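Probable mannosyltransferase KTR4 (Saccharomyces cerevisiae, PDB 5A07) is probably a member of a mannosyltransferase family with a GT-A fold, and binds guanosine-5'-diphosphate and a manganese ion. Local coordinates at residues N261-P266 with Y312-F317; T268-W273 with Y306-G311; F293-D298 with Q418-R423; S300-N305 with L412-C417. One frame throughout, in Å; residues are numbered along the deposited sequence.

How the contacts relate
The four contacts lie in one neighbourhood of this GT-A fold, to one side of the bound nucleotide. Contact 1 pairs a strand of the large mixed sheet with a short partner and lies nearest the ligands: the side chain of Asp-264 is about 9 Å from the guanosine-5'-diphosphate and that of Leu-262 about 11 Å from manganese. Contact 2 is nested within the chain loop closed by contact 1, their centres about 10 Å apart. Contact 4, its centre about 8 Å from that of contact 1, is tied to it by the disulfide Cys-315–Cys-417. Trp-295 of contact 3 bonds through NE1 to Asn-261 and through O to Ser-313 of contact 1, and Lys-297 reaches Gly-311 of contact 2.

Contact 1. Residues N261-P266 with Y312-F317; sequences NLYDSP and YSTCHF
Leu-262 and His-316 form the hydrogen-bonded pair of a short antiparallel bridge, buried at the end of strand 256-262 in the large mixed sheet of the GT-A fold. Two backbone bonds join them, Leu-262 N to His-316 O at 2.9 Å and His-316 N to Leu-262 O at 2.7 Å; Asn-261 and Phe-317 follow as the non-hydrogen-bonded pair. Beyond the bridge the two chains are held by mixed backbone and side-chain contacts. With CG between its backbone N and carbonyl carbon (chi1 63°), the His-316 imidazole lies against residues 262-264, and ND1 gives a straight, in-plane bond to Thr-314 O at 3.0 Å. That bond helps fix the ring's rotation, leaving CE1 3.4 Å from Asp-264 CB, while Asp-264 OD2 sits above one ring face toward the rim. Asp-264 N donates to Thr-314 OG1 at 3.2 Å and only weakly to Thr-314 O. On the other side of the backbone, Cys-315 SG lies over the face of the Tyr-263 ring, 3.7 Å from its centroid, a sulfur-aromatic contact made by a disulfide sulfur whose partner is Cys-417. Ser-313 O meets the edge of the same ring, 3.2 Å from Tyr-263 CD2. Helix 354-365 packs on Asp-264, His-316 and Phe-317, whereas helix 418-425 touches Asn-261 and Tyr-263, so both helices border the bridge.

Contact 2. Residues T268-W273 with Y306-G311; sequences TIETLW and YDYTQG. With ACT (acetate ion), chain H.
Trp-273, in the first turn of helix 272-282, packs on the Schellman motif that ends helix 303-308, where Gln-310 has positive phi and Gly-311 N bonds back to Tyr-306 O. This is the tight part. CG of Trp-273 is anti to its backbone N (chi1 178°), and the indole lies against the turn, with Gly-311 O over one face toward the rim, 3.4 Å from CE2. Having no side chain, and with phi at 132°, Gly-311 lets its backbone lie directly against the indole. Gly-311 O is hydrogen-bonded by Lys-297 NZ.

The other side is looser and wet. Glu-270 and Tyr-308 cross at about a right angle without a bond, and Tyr-308 OH comes no nearer than 3.6 Å, to Glu-270 CD. Two waters span the gap between the backbones. One donates to Glu-270 O and Thr-309 O; the second donates to Glu-270 O at 2.8 Å and Tyr-308 O at 2.7 Å, and accepts from Gln-310 NE2 at 2.9 Å.

Contact 3. Residues F293-D298 with Q418-R423; sequences FAWLKD and QATWIR. With ACT (acetate ion), chain H.
Trp-295 and Trp-421 meet edge-to-face between two nearly antiparallel helices, 293-297 and 418-423, whose axes come within 9.1 Å at an angle of 152°. With Thr-420 they bury the most surface here. The planes stand 82° apart: the six-membered ring of Trp-421 turns its CE3-CZ3 edge onto the face of the Trp-295 five-membered ring, CE3 lying 3.6 Å from Trp-295 CD2. Trp-295 NE1 is held by Asn-261 OD1, which helps fix the indole that receives this edge, and Phe-317 stacks with Trp-295.

Thr-420 points toward the other helix and uses both branches. Its methyl CG2, anti to the backbone N, meets the edge of the Trp-295 ring, 3.8 Å from CD1. Its hydroxyl donates to Asp-298, whose other carboxylate oxygen OD1 is bonded to Ser-300 OG. A water links Asp-298 OD2 to Arg-423 NH1. Thr-420 OG1 lies 2.7 Å from Asp-298 OD2, on its anti side and 24° out of the carboxylate plane.

Contact 4. Residues S300-N305 with L412-C417; sequences SQNPKN and LDNQNC
Gln-301 and Asn-302 bring two side-chain amides to the backbone carbonyls of the 3-10 segment ending at 415 and the residue after it. Asn-414 O is gripped twice. Asn-302 ND2 donates to it at 2.9 Å in a nearly straight bond (169°) that approaches close to the C=O direction, with the acceptor in the Asn-302 amide plane. Gln-301 NE2 reaches the same oxygen from above its carbonyl plane, also at 2.9 Å, and gives a further bond to Asn-416 O at 2.9 Å, so one NE2 joins the carbonyls of Asn-414 and Asn-416. The extended Gln-301 chain, CG anti to the backbone N (chi1 -174°), carries the amide across.

In the next shell, Asn-72 ND2 bonds to Gln-301 OE1 and thereby helps set which way that amide faces. Gln-415 NE2 donates to Asn-414 OD1 at 2.9 Å. Gln-301 and Asn-302 both touch the Tyr-263 ring. Farther out, helix 65-80 packs on Gln-301 and Asn-416, and the contact ties the loop before helix 303-308 to the segment leading through disulfide-bonded Cys-417 into helix 418-425.

Contact 1. Residues N261-P266 with Y312-F317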
loop_
_atom_site.group_PDB
_atom_site.type_symbol
_atom_site.label_atom_id
_atom_site.label_comp_id
_atom_site.label_asym_id
_atom_site.label_seq_id
_atom_site.Cartn_x
_atom_site.Cartn_y
_atom_site.Cartn_z
ATOM N N ASN B 261 5.817 -3.300 4.438
ATOM C CA ASN B 261 6.490 -2.004 4.181
ATOM C C ASN B 261 7.865 -2.356 3.641
ATOM O O ASN B 261 8.655 -2.958 4.338
ATOM C CB ASN B 261 6.550 -1.305 5.559
ATOM C CG ASN B 261 6.942 0.140 5.487
ATOM O OD1 ASN B 261 7.984 0.514 4.896
ATOM N ND2 ASN B 261 6.136 0.975 6.140
ATOM N N LEU B 262 8.147 -1.992 2.401
ATOM C CA LEU B 262 9.262 -2.492 1.650
ATOM C C LEU B 262 10.074 -1.384 0.943
ATOM O O LEU B 262 9.589 -0.307 0.660
ATOM C CB LEU B 262 8.782 -3.435 0.497
ATOM C CG LEU B 262 7.884 -4.644 0.804
ATOM C CD1 LEU B 262 7.558 -5.419 -0.488
ATOM C CD2 LEU B 262 8.564 -5.535 1.806
ATOM N N TYR B 263 11.261 -1.764 0.577
ATOM C CA TYR B 263 12.082 -1.026 -0.357
ATOM C C TYR B 263 11.593 -1.395 -1.773
ATOM O O TYR B 263 11.155 -2.513 -2.015
ATOM C CB TYR B 263 13.543 -1.364 -0.207
ATOM C CG TYR B 263 14.153 -0.765 1.024
ATOM C CD1 TYR B 263 14.010 -1.390 2.274
ATOM C CD2 TYR B 263 14.798 0.437 0.978
ATOM C CE1 TYR B 263 14.550 -0.815 3.440
ATOM C CE2 TYR B 263 15.318 1.054 2.160
ATOM C CZ TYR B 263 15.197 0.401 3.385
ATOM O OH TYR B 263 15.672 1.000 4.552
ATOM N N ASP B 264 11.776 -0.479 -2.693
ATOM C CA ASP B 264 11.474 -0.736 -4.057
ATOM C C ASP B 264 12.755 -0.898 -4.891
ATOM O O ASP B 264 13.840 -0.601 -4.473
ATOM C CB ASP B 264 10.632 0.409 -4.624
ATOM C CG ASP B 264 9.571 -0.079 -5.676
ATOM O OD1 ASP B 264 9.757 -1.108 -6.308
ATOM O OD2 ASP B 264 8.573 0.578 -5.878
ATOM N N SER B 265 12.553 -1.358 -6.121
ATOM C CA SER B 265 13.600 -1.442 -7.119
ATOM C C SER B 265 13.876 -0.052 -7.660
ATOM O O SER B 265 13.007 0.573 -8.328
ATOM C CB SER B 265 13.111 -2.398 -8.232
ATOM O OG SER B 265 13.988 -2.264 -9.312
ATOM N N PRO B 266 15.062 0.524 -7.315
ATOM C CA PRO B 266 15.279 1.943 -7.630
ATOM C C PRO B 266 15.225 2.250 -9.161
ATOM O O PRO B 266 14.845 3.313 -9.558
ATOM C CB PRO B 266 16.687 2.234 -7.110
ATOM C CG PRO B 266 17.079 1.060 -6.299
ATOM C CD PRO B 266 16.181 -0.091 -6.591
ATOM N N TYR B 312 15.751 9.364 -2.052
ATOM C CA TYR B 312 14.563 8.622 -1.585
ATOM C C TYR B 312 14.980 7.238 -1.169
ATOM O O TYR B 312 15.639 6.506 -1.906
ATOM C CB TYR B 312 13.516 8.543 -2.696
ATOM C CG TYR B 312 12.263 7.700 -2.444
ATOM C CD1 TYR B 312 11.679 7.584 -1.192
ATOM C CD2 TYR B 312 11.594 7.119 -3.523
ATOM C CE1 TYR B 312 10.506 6.808 -1.011
ATOM C CE2 TYR B 312 10.441 6.362 -3.333
ATOM C CZ TYR B 312 9.906 6.211 -2.072
ATOM O OH TYR B 312 8.746 5.460 -1.932
ATOM N N SER B 313 14.605 6.858 0.041
ATOM C CA SER B 313 14.914 5.520 0.546
ATOM C C SER B 313 14.367 4.398 -0.322
ATOM O O SER B 313 14.898 3.315 -0.323
ATOM C CB SER B 313 14.319 5.380 1.980
ATOM O OG SER B 313 12.874 5.519 1.918
ATOM N N THR B 314 13.295 4.718 -1.008
ATOM C CA THR B 314 12.427 3.823 -1.801
ATOM C C THR B 314 11.485 3.041 -0.937
ATOM O O THR B 314 10.733 2.180 -1.434
ATOM C CB THR B 314 13.157 2.937 -2.819
ATOM O OG1 THR B 314 13.842 1.880 -2.142
ATOM C CG2 THR B 314 14.133 3.743 -3.606
ATOM N N CYS B 315 11.416 3.354 0.368
ATOM C CA CYS B 315 10.420 2.668 1.227
ATOM C C CYS B 315 8.999 3.032 0.806
ATOM O O CYS B 315 8.692 4.171 0.444
ATOM C CB CYS B 315 10.641 3.015 2.685
ATOM S SG CYS B 315 12.198 2.324 3.275
ATOM N N HIS B 316 8.116 2.007 0.809
ATOM C CA HIS B 316 6.749 2.180 0.455
ATOM C C HIS B 316 5.846 1.171 1.152
ATOM O O HIS B 316 6.295 0.088 1.518
ATOM C CB HIS B 316 6.596 2.116 -1.083
ATOM C CG HIS B 316 6.987 0.800 -1.677
ATOM N ND1 HIS B 316 8.302 0.437 -1.933
ATOM C CD2 HIS B 316 6.236 -0.259 -2.018
ATOM C CE1 HIS B 316 8.319 -0.784 -2.431
ATOM N NE2 HIS B 316 7.082 -1.221 -2.510
ATOM N N PHE B 317 4.586 1.531 1.311
ATOM C CA PHE B 317 3.580 0.566 1.776
ATOM C C PHE B 317 3.368 -0.385 0.606
ATOM O O PHE B 317 3.260 0.053 -0.529
ATOM C CB PHE B 317 2.282 1.249 2.137
ATOM C CG PHE B 317 2.485 2.411 3.070
ATOM C CD1 PHE B 317 2.944 2.173 4.359
ATOM C CD2 PHE B 317 2.238 3.712 2.666
ATOM C CE1 PHE B 317 3.241 3.236 5.219
ATOM C CE2 PHE B 317 2.485 4.753 3.515
ATOM C CZ PHE B 317 2.983 4.513 4.784
#

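Contact 2. Residues T268-W273 with Y306-G311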
loop_
_atom_site.group_PDB
_atom_site.type_symbol
_atom_site.label_atom_id
_atom_site.label_comp_id
_atom_site.label_asym_id
_atom_site.label_seq_id
_atom_site.Cartn_x
_atom_site.Cartn_y
_atom_site.Cartn_z
ATOM N N THR B 268 13.193 1.265 -11.301
ATOM C CA THR B 268 11.842 1.516 -11.803
ATOM C C THR B 268 11.419 2.945 -11.622
ATOM O O THR B 268 10.392 3.396 -12.189
ATOM C CB THR B 268 10.794 0.607 -11.131
ATOM O OG1 THR B 268 10.695 0.935 -9.722
ATOM C CG2 THR B 268 11.124 -0.850 -11.319
ATOM N N ILE B 269 12.112 3.675 -10.741
ATOM C CA ILE B 269 11.670 4.978 -10.307
ATOM C C ILE B 269 12.804 5.987 -10.291
ATOM O O ILE B 269 12.908 6.853 -9.394
ATOM C CB ILE B 269 11.024 4.924 -8.894
ATOM C CG1 ILE B 269 11.952 4.268 -7.883
ATOM C CG2 ILE B 269 9.660 4.254 -9.025
ATOM C CD1 ILE B 269 11.453 4.311 -6.411
ATOM N N GLU B 270 13.636 5.936 -11.323
ATOM C CA GLU B 270 14.812 6.822 -11.394
ATOM C C GLU B 270 14.520 8.274 -11.083
ATOM O O GLU B 270 15.257 8.894 -10.279
ATOM C CB GLU B 270 15.480 6.711 -12.777
ATOM C CG GLU B 270 16.717 7.584 -12.870
ATOM C CD GLU B 270 17.538 7.311 -14.129
ATOM O OE1 GLU B 270 16.933 6.874 -15.119
ATOM O OE2 GLU B 270 18.770 7.530 -14.103
ATOM N N THR B 271 13.486 8.861 -11.653
ATOM C CA THR B 271 13.162 10.260 -11.417
ATOM C C THR B 271 11.900 10.555 -10.640
ATOM O O THR B 271 11.469 11.683 -10.573
ATOM C CB THR B 271 13.081 11.090 -12.743
ATOM O OG1 THR B 271 11.960 10.661 -13.560
ATOM C CG2 THR B 271 14.419 10.986 -13.524
ATOM N N LEU B 272 11.321 9.593 -9.959
ATOM C CA LEU B 272 10.081 9.877 -9.244
ATOM C C LEU B 272 10.277 10.842 -8.025
ATOM O O LEU B 272 9.536 11.784 -7.832
ATOM C CB LEU B 272 9.411 8.559 -8.810
ATOM C CG LEU B 272 8.199 8.713 -7.886
ATOM C CD1 LEU B 272 7.072 9.482 -8.531
ATOM C CD2 LEU B 272 7.752 7.271 -7.543
ATOM N N TRP B 273 11.303 10.598 -7.257
ATOM C CA TRP B 273 11.629 11.484 -6.110
ATOM C C TRP B 273 11.987 12.905 -6.589
ATOM O O TRP B 273 11.496 13.878 -6.074
ATOM C CB TRP B 273 12.847 10.898 -5.337
ATOM C CG TRP B 273 13.269 11.756 -4.182
ATOM C CD1 TRP B 273 14.365 12.575 -4.132
ATOM C CD2 TRP B 273 12.534 11.979 -2.965
ATOM N NE1 TRP B 273 14.368 13.274 -2.948
ATOM C CE2 TRP B 273 13.276 12.895 -2.198
ATOM C CE3 TRP B 273 11.355 11.442 -2.431
ATOM C CZ2 TRP B 273 12.851 13.341 -0.946
ATOM C CZ3 TRP B 273 10.924 11.864 -1.185
ATOM C CH2 TRP B 273 11.686 12.785 -0.427
ATOM N N TYR B 306 19.069 4.978 -2.099
ATOM C CA TYR B 306 18.974 6.372 -1.821
ATOM C C TYR B 306 19.850 7.206 -2.797
ATOM O O TYR B 306 19.443 8.247 -3.281
ATOM C CB TYR B 306 19.495 6.594 -0.387
ATOM C CG TYR B 306 19.389 8.046 0.035
ATOM C CD1 TYR B 306 20.370 8.977 -0.268
ATOM C CD2 TYR B 306 18.325 8.480 0.738
ATOM C CE1 TYR B 306 20.266 10.279 0.116
ATOM C CE2 TYR B 306 18.223 9.771 1.158
ATOM C CZ TYR B 306 19.212 10.675 0.871
ATOM O OH TYR B 306 19.034 12.000 1.225
ATOM N N ASP B 307 21.039 6.694 -3.091
ATOM C CA ASP B 307 21.923 7.392 -4.055
ATOM C C ASP B 307 21.380 7.332 -5.446
ATOM O O ASP B 307 21.411 8.318 -6.137
ATOM C CB ASP B 307 23.292 6.736 -4.112
ATOM C CG ASP B 307 24.084 7.010 -2.908
ATOM O OD1 ASP B 307 23.773 7.977 -2.131
ATOM O OD2 ASP B 307 25.009 6.217 -2.726
ATOM N N TYR B 308 20.828 6.182 -5.838
ATOM C CA TYR B 308 20.307 6.094 -7.190
ATOM C C TYR B 308 19.163 7.057 -7.457
ATOM O O TYR B 308 19.064 7.634 -8.513
ATOM C CB TYR B 308 19.926 4.640 -7.499
ATOM C CG TYR B 308 19.477 4.438 -8.910
ATOM C CD1 TYR B 308 18.170 4.714 -9.287
ATOM C CD2 TYR B 308 20.374 4.013 -9.897
ATOM C CE1 TYR B 308 17.739 4.558 -10.580
ATOM C CE2 TYR B 308 19.939 3.868 -11.217
ATOM C CZ TYR B 308 18.624 4.132 -11.538
ATOM O OH TYR B 308 18.169 3.997 -12.819
ATOM N N THR B 309 18.295 7.304 -6.479
ATOM C CA THR B 309 17.107 8.146 -6.687
ATOM C C THR B 309 17.392 9.553 -6.333
ATOM O O THR B 309 16.517 10.455 -6.385
ATOM C CB THR B 309 15.944 7.686 -5.753
ATOM O OG1 THR B 309 16.448 7.685 -4.408
ATOM C CG2 THR B 309 15.473 6.251 -6.101
ATOM N N GLN B 310 18.607 9.751 -5.848
ATOM C CA GLN B 310 19.025 11.082 -5.424
ATOM C C GLN B 310 18.156 11.626 -4.312
ATOM O O GLN B 310 17.718 12.776 -4.339
ATOM C CB GLN B 310 19.055 12.056 -6.622
ATOM C CG GLN B 310 20.093 11.686 -7.702
ATOM C CD GLN B 310 19.962 12.605 -8.910
ATOM O OE1 GLN B 310 20.289 13.779 -8.848
ATOM N NE2 GLN B 310 19.361 12.096 -9.966
ATOM N N GLY B 311 17.907 10.775 -3.303
ATOM C CA GLY B 311 17.319 11.266 -2.060
ATOM C C GLY B 311 16.128 10.509 -1.473
ATOM O O GLY B 311 15.574 10.972 -0.497
HETATM C C ACT H . 19.656 14.364 -0.786
HETATM O O ACT H . 20.352 13.529 -0.148
HETATM O OXT ACT H . 18.427 14.574 -0.604
HETATM C CH3 ACT H . 20.340 15.190 -1.869
HETATM O O HOH W 1 14.500 10.368 -8.254
HETATM O O HOH W 2 17.930 9.518 -10.011
#

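Contact 3. Residues F293-D298 with Q418-R423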
loop_
_atom_site.group_PDB
_atom_site.type_symbol
_atom_site.label_atom_id
_atom_site.label_comp_id
_atom_site.label_asym_id
_atom_site.label_seq_id
_atom_site.Cartn_x
_atom_site.Cartn_y
_atom_site.Cartn_z
ATOM N N PHE B 293 8.711 11.976 7.194
ATOM C CA PHE B 293 9.884 12.399 6.454
ATOM C C PHE B 293 11.111 11.557 6.676
ATOM O O PHE B 293 11.839 11.305 5.749
ATOM C CB PHE B 293 10.204 13.875 6.771
ATOM C CG PHE B 293 9.043 14.784 6.536
ATOM C CD1 PHE B 293 8.454 14.881 5.293
ATOM C CD2 PHE B 293 8.537 15.556 7.562
ATOM C CE1 PHE B 293 7.359 15.722 5.075
ATOM C CE2 PHE B 293 7.464 16.406 7.336
ATOM C CZ PHE B 293 6.856 16.462 6.094
ATOM N N ALA B 294 11.336 11.078 7.903
ATOM C CA ALA B 294 12.448 10.239 8.144
ATOM C C ALA B 294 12.387 8.909 7.325
ATOM O O ALA B 294 13.393 8.422 6.770
ATOM C CB ALA B 294 12.545 9.987 9.641
ATOM N N TRP B 295 11.213 8.347 7.253
ATOM C CA TRP B 295 10.977 7.114 6.482
ATOM C C TRP B 295 11.325 7.277 5.020
ATOM O O TRP B 295 11.927 6.372 4.430
ATOM C CB TRP B 295 9.515 6.731 6.630
ATOM C CG TRP B 295 9.013 5.497 5.988
ATOM C CD1 TRP B 295 9.396 4.226 6.244
ATOM C CD2 TRP B 295 7.974 5.399 5.010
ATOM N NE1 TRP B 295 8.677 3.343 5.481
ATOM C CE2 TRP B 295 7.771 4.035 4.746
ATOM C CE3 TRP B 295 7.216 6.308 4.336
ATOM C CZ2 TRP B 295 6.849 3.585 3.818
ATOM C CZ3 TRP B 295 6.261 5.859 3.444
ATOM C CH2 TRP B 295 6.094 4.503 3.193
ATOM N N LEU B 296 11.024 8.420 4.418
ATOM C CA LEU B 296 11.451 8.723 3.043
ATOM C C LEU B 296 12.987 8.936 2.865
ATOM O O LEU B 296 13.527 8.737 1.794
ATOM C CB LEU B 296 10.772 9.970 2.562
ATOM C CG LEU B 296 9.251 9.989 2.630
ATOM C CD1 LEU B 296 8.698 11.312 2.192
ATOM C CD2 LEU B 296 8.717 8.855 1.725
ATOM N N LYS B 297 13.692 9.288 3.925
ATOM C CA LYS B 297 15.080 9.731 3.831
ATOM C C LYS B 297 16.073 8.783 4.456
ATOM O O LYS B 297 17.259 9.078 4.467
ATOM C CB LYS B 297 15.211 11.098 4.494
ATOM C CG LYS B 297 14.349 12.176 3.939
ATOM C CD LYS B 297 14.586 12.502 2.484
ATOM C CE LYS B 297 16.053 12.808 2.192
ATOM N NZ LYS B 297 16.276 13.225 0.740
ATOM N N ASP B 298 15.641 7.593 4.896
ATOM C CA ASP B 298 16.507 6.659 5.550
ATOM C C ASP B 298 17.424 5.986 4.570
ATOM O O ASP B 298 17.006 5.125 3.752
ATOM C CB ASP B 298 15.737 5.573 6.338
ATOM C CG ASP B 298 16.639 4.816 7.310
ATOM O OD1 ASP B 298 17.885 4.966 7.238
ATOM O OD2 ASP B 298 16.141 3.954 8.083
ATOM N N GLN B 418 10.126 -2.106 7.464
ATOM C CA GLN B 418 9.243 -1.950 8.592
ATOM C C GLN B 418 9.981 -1.386 9.840
ATOM O O GLN B 418 9.385 -0.608 10.575
ATOM C CB GLN B 418 8.506 -3.239 8.924
ATOM C CG GLN B 418 7.491 -3.132 10.074
ATOM C CD GLN B 418 6.285 -2.319 9.658
ATOM O OE1 GLN B 418 5.707 -2.558 8.586
ATOM N NE2 GLN B 418 5.912 -1.382 10.451
ATOM N N ALA B 419 11.254 -1.751 10.069
ATOM C CA ALA B 419 12.011 -1.217 11.200
ATOM C C ALA B 419 12.116 0.287 11.136
ATOM O O ALA B 419 12.019 0.943 12.164
ATOM C CB ALA B 419 13.409 -1.831 11.284
ATOM N N THR B 420 12.290 0.842 9.937
ATOM C CA THR B 420 12.345 2.290 9.762
ATOM C C THR B 420 11.026 2.976 10.146
ATOM O O THR B 420 11.013 3.981 10.870
ATOM C CB THR B 420 12.777 2.667 8.329
ATOM O OG1 THR B 420 14.091 2.172 8.123
ATOM C CG2 THR B 420 12.724 4.188 8.087
ATOM N N TRP B 421 9.920 2.385 9.737
ATOM C CA TRP B 421 8.613 2.886 10.093
ATOM C C TRP B 421 8.393 2.800 11.649
ATOM O O TRP B 421 7.907 3.769 12.267
ATOM C CB TRP B 421 7.496 2.036 9.360
ATOM C CG TRP B 421 6.148 2.592 9.600
ATOM C CD1 TRP B 421 5.253 2.230 10.577
ATOM C CD2 TRP B 421 5.573 3.701 8.922
ATOM N NE1 TRP B 421 4.185 3.039 10.541
ATOM C CE2 TRP B 421 4.362 3.962 9.530
ATOM C CE3 TRP B 421 6.022 4.541 7.873
ATOM C CZ2 TRP B 421 3.534 4.983 9.125
ATOM C CZ3 TRP B 421 5.182 5.590 7.438
ATOM C CH2 TRP B 421 3.969 5.813 8.086
ATOM N N ILE B 422 8.759 1.689 12.231
ATOM C CA ILE B 422 8.645 1.530 13.710
ATOM C C ILE B 422 9.501 2.578 14.415
ATOM O O ILE B 422 9.027 3.265 15.336
ATOM C CB ILE B 422 9.068 0.138 14.194
ATOM C CG1 ILE B 422 8.059 -0.903 13.704
ATOM C CG2 ILE B 422 9.146 0.073 15.750
ATOM C CD1 ILE B 422 8.521 -2.314 13.840
ATOM N N ARG B 423 10.722 2.699 13.978
ATOM C CA ARG B 423 11.686 3.607 14.648
ATOM C C ARG B 423 11.298 5.077 14.543
ATOM O O ARG B 423 11.430 5.828 15.522
ATOM C CB ARG B 423 13.057 3.379 14.067
ATOM C CG ARG B 423 14.177 4.304 14.612
ATOM C CD ARG B 423 15.507 3.982 13.961
ATOM N NE ARG B 423 15.836 2.637 14.316
ATOM C CZ ARG B 423 16.120 1.603 13.494
ATOM N NH1 ARG B 423 16.209 1.772 12.193
ATOM N NH2 ARG B 423 16.336 0.404 14.038
HETATM C C ACT H . 19.656 14.364 -0.786
HETATM O O ACT H . 20.352 13.529 -0.148
HETATM O OXT ACT H . 18.427 14.574 -0.604
HETATM C CH3 ACT H . 20.340 15.190 -1.869
HETATM O O HOH W 3 16.579 4.337 10.791
#

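Contact 4. Residues S300-N305 with L412-C417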
loop_
_atom_site.group_PDB
_atom_site.type_symbol
_atom_site.label_atom_id
_atom_site.label_comp_id
_atom_site.label_asym_id
_atom_site.label_seq_id
_atom_site.Cartn_x
_atom_site.Cartn_y
_atom_site.Cartn_z
ATOM N N SER B 300 20.228 4.305 5.545
ATOM C CA SER B 300 21.154 3.453 6.268
ATOM C C SER B 300 21.172 1.951 5.971
ATOM O O SER B 300 22.196 1.293 6.237
ATOM C CB SER B 300 20.984 3.666 7.777
ATOM O OG SER B 300 19.705 3.307 8.262
ATOM N N GLN B 301 20.030 1.379 5.538
ATOM C CA GLN B 301 19.998 -0.006 5.254
ATOM C C GLN B 301 20.348 -0.293 3.818
ATOM O O GLN B 301 21.057 -1.261 3.589
ATOM C CB GLN B 301 18.605 -0.591 5.516
ATOM C CG GLN B 301 18.534 -2.096 5.377
ATOM C CD GLN B 301 17.195 -2.631 5.913
ATOM O OE1 GLN B 301 16.937 -2.619 7.119
ATOM N NE2 GLN B 301 16.348 -3.102 5.019
ATOM N N ASN B 302 19.829 0.492 2.887
ATOM C CA ASN B 302 20.076 0.371 1.431
ATOM C C ASN B 302 20.532 1.707 0.847
ATOM O O ASN B 302 19.816 2.359 0.086
ATOM C CB ASN B 302 18.823 -0.081 0.679
ATOM C CG ASN B 302 18.460 -1.472 0.995
ATOM O OD1 ASN B 302 19.272 -2.377 0.865
ATOM N ND2 ASN B 302 17.311 -1.655 1.528
ATOM N N PRO B 303 21.796 2.097 1.153
ATOM C CA PRO B 303 22.293 3.385 0.720
ATOM C C PRO B 303 22.355 3.522 -0.806
ATOM O O PRO B 303 22.230 4.640 -1.328
ATOM C CB PRO B 303 23.716 3.443 1.332
ATOM C CG PRO B 303 24.036 2.067 1.782
ATOM C CD PRO B 303 22.714 1.433 2.093
ATOM N N LYS B 304 22.517 2.428 -1.495
ATOM C CA LYS B 304 22.567 2.512 -2.977
ATOM C C LYS B 304 21.248 2.862 -3.552
ATOM O O LYS B 304 21.181 3.515 -4.606
ATOM C CB LYS B 304 22.984 1.193 -3.587
ATOM C CG LYS B 304 24.354 0.715 -3.190
ATOM C CD LYS B 304 24.430 -0.779 -3.499
ATOM C CE LYS B 304 25.248 -1.073 -4.729
ATOM N NZ LYS B 304 26.501 -1.710 -4.229
ATOM N N ASN B 305 20.149 2.468 -2.862
ATOM C CA ASN B 305 18.789 2.953 -3.309
ATOM C C ASN B 305 18.639 4.448 -3.231
ATOM O O ASN B 305 18.102 5.104 -4.124
ATOM C CB ASN B 305 17.622 2.314 -2.492
ATOM C CG ASN B 305 17.418 0.847 -2.784
ATOM O OD1 ASN B 305 16.270 0.290 -2.777
ATOM N ND2 ASN B 305 18.478 0.183 -2.955
ATOM N N LEU B 412 16.377 -11.603 0.856
ATOM C CA LEU B 412 15.397 -10.522 0.707
ATOM C C LEU B 412 15.138 -9.808 2.045
ATOM O O LEU B 412 14.299 -8.880 2.068
ATOM C CB LEU B 412 14.056 -11.076 0.161
ATOM C CG LEU B 412 14.127 -11.814 -1.181
ATOM C CD1 LEU B 412 12.726 -12.309 -1.521
ATOM C CD2 LEU B 412 14.727 -10.914 -2.276
ATOM N N ASP B 413 15.796 -10.201 3.145
ATOM C CA ASP B 413 15.564 -9.493 4.447
ATOM C C ASP B 413 15.851 -8.027 4.341
ATOM O O ASP B 413 15.155 -7.200 4.983
ATOM C CB ASP B 413 16.370 -10.069 5.607
ATOM C CG ASP B 413 15.810 -11.411 6.096
ATOM O OD1 ASP B 413 14.577 -11.606 6.018
ATOM O OD2 ASP B 413 16.618 -12.204 6.621
ATOM N N ASN B 414 16.813 -7.651 3.513
ATOM C CA ASN B 414 17.079 -6.219 3.345
ATOM C C ASN B 414 16.074 -5.414 2.512
ATOM O O ASN B 414 16.233 -4.196 2.365
ATOM C CB ASN B 414 18.505 -5.982 2.813
ATOM C CG ASN B 414 18.671 -6.358 1.376
ATOM O OD1 ASN B 414 17.854 -7.037 0.747
ATOM N ND2 ASN B 414 19.799 -5.965 0.848
ATOM N N GLN B 415 15.040 -6.069 1.986
ATOM C CA GLN B 415 13.927 -5.386 1.379
ATOM C C GLN B 415 12.824 -4.928 2.387
ATOM O O GLN B 415 11.949 -4.228 2.022
ATOM C CB GLN B 415 13.328 -6.288 0.260
ATOM C CG GLN B 415 14.333 -6.681 -0.829
ATOM C CD GLN B 415 15.033 -5.502 -1.410
ATOM O OE1 GLN B 415 14.429 -4.657 -1.998
ATOM N NE2 GLN B 415 16.363 -5.435 -1.223
ATOM N N ASN B 416 12.935 -5.310 3.641
ATOM C CA ASN B 416 11.992 -4.925 4.697
ATOM C C ASN B 416 12.337 -3.502 5.192
ATOM O O ASN B 416 13.476 -3.262 5.598
ATOM C CB ASN B 416 12.106 -5.900 5.845
ATOM C CG ASN B 416 10.916 -5.842 6.799
ATOM O OD1 ASN B 416 10.032 -4.982 6.688
ATOM N ND2 ASN B 416 10.920 -6.730 7.740
ATOM N N CYS B 417 11.356 -2.603 5.100
ATOM C CA CYS B 417 11.490 -1.251 5.629
ATOM C C CYS B 417 10.721 -1.047 6.908
ATOM O O CYS B 417 10.664 0.050 7.437
ATOM C CB CYS B 417 11.118 -0.237 4.558
ATOM S SG CYS B 417 11.717 1.413 5.035
#